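Local coordinates for Lmo0547 protein (PDB 4R9N) that probably acts as a SorC-family transcriptional regulator whose sugar-binding domain would couple recognition of a carbohydrate effector to sequence-specific DNA binding, at residues V181-G193 and E229-D241. Sequence-based numbering, arbitrary orientation.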
loop_
_atom_site.group_PDB
_atom_site.type_symbol
_atom_site.label_atom_id
_atom_site.label_comp_id
_atom_site.label_asym_id
_atom_site.label_seq_id
_atom_site.Cartn_x
_atom_site.Cartn_y
_atom_site.Cartn_z
ATOM N N VAL A 181 -13.655 7.531 -1.638
ATOM C CA VAL A 181 -13.059 7.457 -2.971
ATOM C C VAL A 181 -11.938 6.450 -3.127
ATOM O O VAL A 181 -11.601 6.082 -4.235
ATOM C CB VAL A 181 -12.568 8.825 -3.463
ATOM C CG1 VAL A 181 -13.725 9.793 -3.463
ATOM C CG2 VAL A 181 -11.399 9.340 -2.655
ATOM N N GLY A 182 -11.336 6.000 -2.025
ATOM C CA GLY A 182 -10.260 5.012 -2.155
ATOM C C GLY A 182 -9.916 4.348 -0.844
ATOM O O GLY A 182 -10.483 4.657 0.224
ATOM N N ASP A 183 -8.980 3.416 -0.916
ATOM C CA ASP A 183 -8.414 2.834 0.309
ATOM C C ASP A 183 -6.916 2.580 0.188
ATOM O O ASP A 183 -6.416 2.352 -0.878
ATOM C CB ASP A 183 -9.143 1.586 0.772
ATOM C CG ASP A 183 -9.143 0.471 -0.228
ATOM O OD1 ASP A 183 -9.908 0.553 -1.224
ATOM O OD2 ASP A 183 -8.467 -0.565 0.029
ATOM N N ILE A 184 -6.231 2.697 1.297
ATOM C CA ILE A 184 -4.795 2.381 1.439
ATOM C C ILE A 184 -4.726 1.616 2.766
ATOM O O ILE A 184 -5.275 2.096 3.783
ATOM C CB ILE A 184 -3.887 3.666 1.491
ATOM C CG1 ILE A 184 -3.789 4.305 0.102
ATOM C CG2 ILE A 184 -2.498 3.304 1.988
ATOM C CD1 ILE A 184 -3.105 5.666 0.111
ATOM N N ASN A 185 -4.131 0.421 2.755
ATOM C CA ASN A 185 -3.938 -0.377 3.971
ATOM C C ASN A 185 -5.294 -0.613 4.671
ATOM O O ASN A 185 -5.368 -0.608 5.884
ATOM C CB ASN A 185 -2.917 0.285 4.911
ATOM C CG ASN A 185 -2.267 -0.699 5.848
ATOM O OD1 ASN A 185 -1.856 -1.809 5.418
ATOM N ND2 ASN A 185 -2.143 -0.312 7.119
ATOM N N SER A 186 -6.314 -0.891 3.843
ATOM C CA SER A 186 -7.676 -1.123 4.286
ATOM C C SER A 186 -8.277 0.020 5.122
ATOM O O SER A 186 -9.187 -0.218 5.942
ATOM C CB SER A 186 -7.802 -2.404 5.108
ATOM O OG SER A 186 -9.167 -2.737 5.360
ATOM N N ARG A 187 -7.801 1.237 4.917
ATOM C CA ARG A 187 -8.431 2.428 5.489
ATOM C C ARG A 187 -9.033 3.232 4.308
ATOM O O ARG A 187 -8.316 3.538 3.362
ATOM C CB ARG A 187 -7.444 3.295 6.232
ATOM C CG ARG A 187 -6.770 2.624 7.374
ATOM C CD ARG A 187 -7.731 2.105 8.443
ATOM N NE ARG A 187 -7.002 1.580 9.587
ATOM C CZ ARG A 187 -7.031 2.070 10.830
ATOM N NH1 ARG A 187 -7.749 3.176 11.169
ATOM N NH2 ARG A 187 -6.296 1.464 11.731
ATOM N N PHE A 188 -10.328 3.515 4.398
ATOM C CA PHE A 188 -11.174 4.089 3.329
ATOM C C PHE A 188 -11.280 5.565 3.525
ATOM O O PHE A 188 -11.677 6.002 4.606
ATOM C CB PHE A 188 -12.529 3.415 3.440
ATOM C CG PHE A 188 -12.452 1.989 3.082
ATOM C CD1 PHE A 188 -12.482 1.598 1.748
ATOM C CD2 PHE A 188 -12.288 1.005 4.067
ATOM C CE1 PHE A 188 -12.366 0.268 1.382
ATOM C CE2 PHE A 188 -12.148 -0.314 3.693
ATOM C CZ PHE A 188 -12.198 -0.682 2.364
ATOM N N PHE A 189 -10.872 6.343 2.533
ATOM C CA PHE A 189 -10.777 7.775 2.654
ATOM C C PHE A 189 -11.669 8.492 1.654
ATOM O O PHE A 189 -12.045 7.984 0.606
ATOM C CB PHE A 189 -9.312 8.267 2.536
ATOM C CG PHE A 189 -8.617 7.815 1.286
ATOM C CD1 PHE A 189 -7.878 6.616 1.277
ATOM C CD2 PHE A 189 -8.686 8.558 0.125
ATOM C CE1 PHE A 189 -7.151 6.223 0.126
ATOM C CE2 PHE A 189 -8.002 8.154 -1.032
ATOM C CZ PHE A 189 -7.197 6.986 -1.025
ATOM N N THR A 190 -12.079 9.673 2.075
ATOM C CA THR A 190 -12.813 10.613 1.263
ATOM C C THR A 190 -11.882 11.411 0.355
ATOM O O THR A 190 -10.676 11.228 0.387
ATOM C CB THR A 190 -13.620 11.562 2.170
ATOM O OG1 THR A 190 -12.781 12.070 3.207
ATOM C CG2 THR A 190 -14.773 10.783 2.835
ATOM N N ALA A 191 -12.454 12.325 -0.437
ATOM C CA ALA A 191 -11.693 13.096 -1.397
ATOM C C ALA A 191 -10.571 13.913 -0.763
ATOM O O ALA A 191 -9.596 14.247 -1.420
ATOM C CB ALA A 191 -12.621 14.008 -2.188
ATOM N N ASP A 192 -10.691 14.263 0.486
ATOM C CA ASP A 192 -9.650 15.046 1.136
ATOM C C ASP A 192 -8.544 14.189 1.688
ATOM O O ASP A 192 -7.696 14.667 2.418
ATOM C CB ASP A 192 -10.250 15.943 2.228
ATOM C CG ASP A 192 -10.970 15.177 3.298
ATOM O OD1 ASP A 192 -11.006 13.918 3.225
ATOM O OD2 ASP A 192 -11.518 15.862 4.220
ATOM N N GLY A 193 -8.599 12.881 1.405
ATOM C CA GLY A 193 -7.619 11.934 1.906
ATOM C C GLY A 193 -7.745 11.591 3.362
ATOM O O GLY A 193 -6.826 11.012 3.917
ATOM N N GLU A 229 -9.063 8.413 -9.383
ATOM C CA GLU A 229 -9.645 9.217 -8.334
ATOM C C GLU A 229 -9.031 8.903 -6.964
ATOM O O GLU A 229 -8.670 9.805 -6.179
ATOM C CB GLU A 229 -11.170 9.024 -8.360
ATOM C CG GLU A 229 -11.925 9.720 -7.258
ATOM C CD GLU A 229 -13.462 9.507 -7.342
ATOM O OE1 GLU A 229 -13.972 8.346 -7.411
ATOM O OE2 GLU A 229 -14.155 10.515 -7.292
ATOM N N ALA A 230 -8.901 7.621 -6.665
ATOM C CA ALA A 230 -8.299 7.190 -5.399
ATOM C C ALA A 230 -6.865 7.683 -5.267
ATOM O O ALA A 230 -6.452 8.179 -4.251
ATOM C CB ALA A 230 -8.306 5.679 -5.330
ATOM N N LEU A 231 -6.097 7.492 -6.315
ATOM C CA LEU A 231 -4.681 7.913 -6.296
ATOM C C LEU A 231 -4.480 9.404 -6.171
ATOM O O LEU A 231 -3.641 9.939 -5.363
ATOM C CB LEU A 231 -4.029 7.365 -7.548
ATOM C CG LEU A 231 -2.559 7.639 -7.716
ATOM C CD1 LEU A 231 -1.791 7.125 -6.518
ATOM C CD2 LEU A 231 -2.114 6.927 -8.976
ATOM N N VAL A 232 -5.271 10.114 -6.950
ATOM C CA VAL A 232 -5.201 11.568 -6.913
ATOM C C VAL A 232 -5.557 12.129 -5.567
ATOM O O VAL A 232 -4.854 13.004 -5.038
ATOM C CB VAL A 232 -6.015 12.229 -8.036
ATOM C CG1 VAL A 232 -6.185 13.729 -7.773
ATOM C CG2 VAL A 232 -5.302 12.010 -9.364
ATOM N N ALA A 233 -6.587 11.586 -4.933
ATOM C CA ALA A 233 -6.909 12.032 -3.607
ATOM C C ALA A 233 -5.796 11.735 -2.606
ATOM O O ALA A 233 -5.489 12.557 -1.717
ATOM C CB ALA A 233 -8.242 11.403 -3.158
ATOM N N ALA A 234 -5.211 10.544 -2.693
ATOM C CA ALA A 234 -4.151 10.217 -1.788
ATOM C C ALA A 234 -2.931 11.133 -1.935
ATOM O O ALA A 234 -2.288 11.522 -0.940
ATOM C CB ALA A 234 -3.752 8.754 -1.983
ATOM N N LEU A 235 -2.595 11.399 -3.166
ATOM C CA LEU A 235 -1.442 12.242 -3.518
ATOM C C LEU A 235 -1.657 13.671 -3.055
ATOM O O LEU A 235 -0.774 14.232 -2.416
ATOM C CB LEU A 235 -1.178 12.268 -5.016
ATOM C CG LEU A 235 -0.588 11.009 -5.604
ATOM C CD1 LEU A 235 -0.681 10.981 -7.116
ATOM C CD2 LEU A 235 0.843 10.798 -5.108
ATOM N N ASN A 236 -2.860 14.197 -3.284
ATOM C CA ASN A 236 -3.220 15.565 -2.801
ATOM C C ASN A 236 -3.179 15.744 -1.281
ATOM O O ASN A 236 -2.800 16.829 -0.789
ATOM C CB ASN A 236 -4.610 15.987 -3.335
ATOM C CG ASN A 236 -4.603 16.214 -4.847
ATOM O OD1 ASN A 236 -3.552 16.433 -5.451
ATOM N ND2 ASN A 236 -5.772 16.161 -5.459
ATOM N N ALA A 237 -3.517 14.679 -0.550
ATOM C CA ALA A 237 -3.477 14.676 0.893
ATOM C C ALA A 237 -2.091 14.470 1.475
ATOM O O ALA A 237 -1.933 14.452 2.690
ATOM C CB ALA A 237 -4.394 13.577 1.419
ATOM N N GLY A 238 -1.081 14.255 0.637
ATOM C CA GLY A 238 0.261 14.080 1.138
ATOM C C GLY A 238 0.486 12.759 1.829
ATOM O O GLY A 238 1.320 12.652 2.720
ATOM N N LEU A 239 -0.273 11.744 1.475
ATOM C CA LEU A 239 -0.081 10.443 2.132
ATOM C C LEU A 239 1.134 9.685 1.554
ATOM O O LEU A 239 1.570 8.707 2.150
ATOM C CB LEU A 239 -1.272 9.569 1.915
ATOM C CG LEU A 239 -2.547 10.116 2.538
ATOM C CD1 LEU A 239 -3.761 9.255 2.205
ATOM C CD2 LEU A 239 -2.330 10.206 4.064
ATOM N N ILE A 240 1.598 10.114 0.378
ATOM C CA ILE A 240 2.535 9.361 -0.450
ATOM C C ILE A 240 3.691 10.262 -0.795
ATOM O O ILE A 240 3.527 11.393 -1.236
ATOM C CB ILE A 240 1.883 8.906 -1.763
ATOM C CG1 ILE A 240 0.831 7.864 -1.482
ATOM C CG2 ILE A 240 2.922 8.423 -2.796
ATOM C CD1 ILE A 240 -0.221 7.784 -2.574
ATOM N N ASP A 241 4.872 9.698 -0.712
ATOM C CA ASP A 241 6.141 10.393 -1.018
ATOM C C ASP A 241 6.764 9.989 -2.345
ATOM O O ASP A 241 7.405 10.815 -3.013
ATOM C CB ASP A 241 7.125 10.186 0.126
ATOM C CG ASP A 241 6.567 10.680 1.459
ATOM O OD1 ASP A 241 6.254 11.919 1.534
ATOM O OD2 ASP A 241 6.405 9.855 2.431
HETATM O O HOH W 1 -12.794 5.630 -6.447
HETATM O O HOH W 2 -7.032 14.783 -1.149
#
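Phe189 and Val181 meet the alanine-lined side of helix 229-236, packing a two-stranded β-hairpin against a helix of the putative sugar-binding domain, of Rossmann-like fold, whose parallel sheet includes strands 217-221 and 242-246 before and after that helix. A type I' turn from Ile184 to Arg187 closes the hairpin, and Val181 and Gly182 opposite Phe189 form a classic β bulge. Strand 181-184 crosses the helix at -69°, with an axis separation of 6.7 Å. This close approach matches the small residues at the crossing: the CA atoms of Gly182 and Ala230 lie 4.4 Å apart, with Ala230 CB against Gly182 CA.

The tight part is built around the Phe189 ring. With chi1 at 55°, its CG sits between the backbone N and carbonyl carbon, and the ring reaches the helix edge-on: Ala230 O lies in the ring plane, 3.5 Å from Phe189 CZ, while Ala233 CB also meets the rim. Gly182 O sits over one ring face, displaced toward the rim. Val181 CG2 packs on Ala233 CB at 3.8 Å. Farther along, Ile184 CD1 touches Ala234 CB at 3.8 Å and approaches the methyl tips of Leu239 and Ile240; Leu209 and Leu212 of helix 209-213 also touch Ile184. Near the helix end, where Gly238 completes a Schellman motif, Gly193 CA packs 3.7 Å from Ala237 CB.

At the outer margin, direct packing gives way partly to water. The extended Glu229 side chain crosses Val181 at about a right angle, and one water donates to both Val181 O and Glu229 OE1. The type I turn from Thr190 to Gly193 carries the exposed Ala191 and Asp192 along the helix. No direct hydrogen bond joins the segments. Instead, a second water donates to Ala191 O at 2.6 Å and to Ala233 O at 2.8 Å.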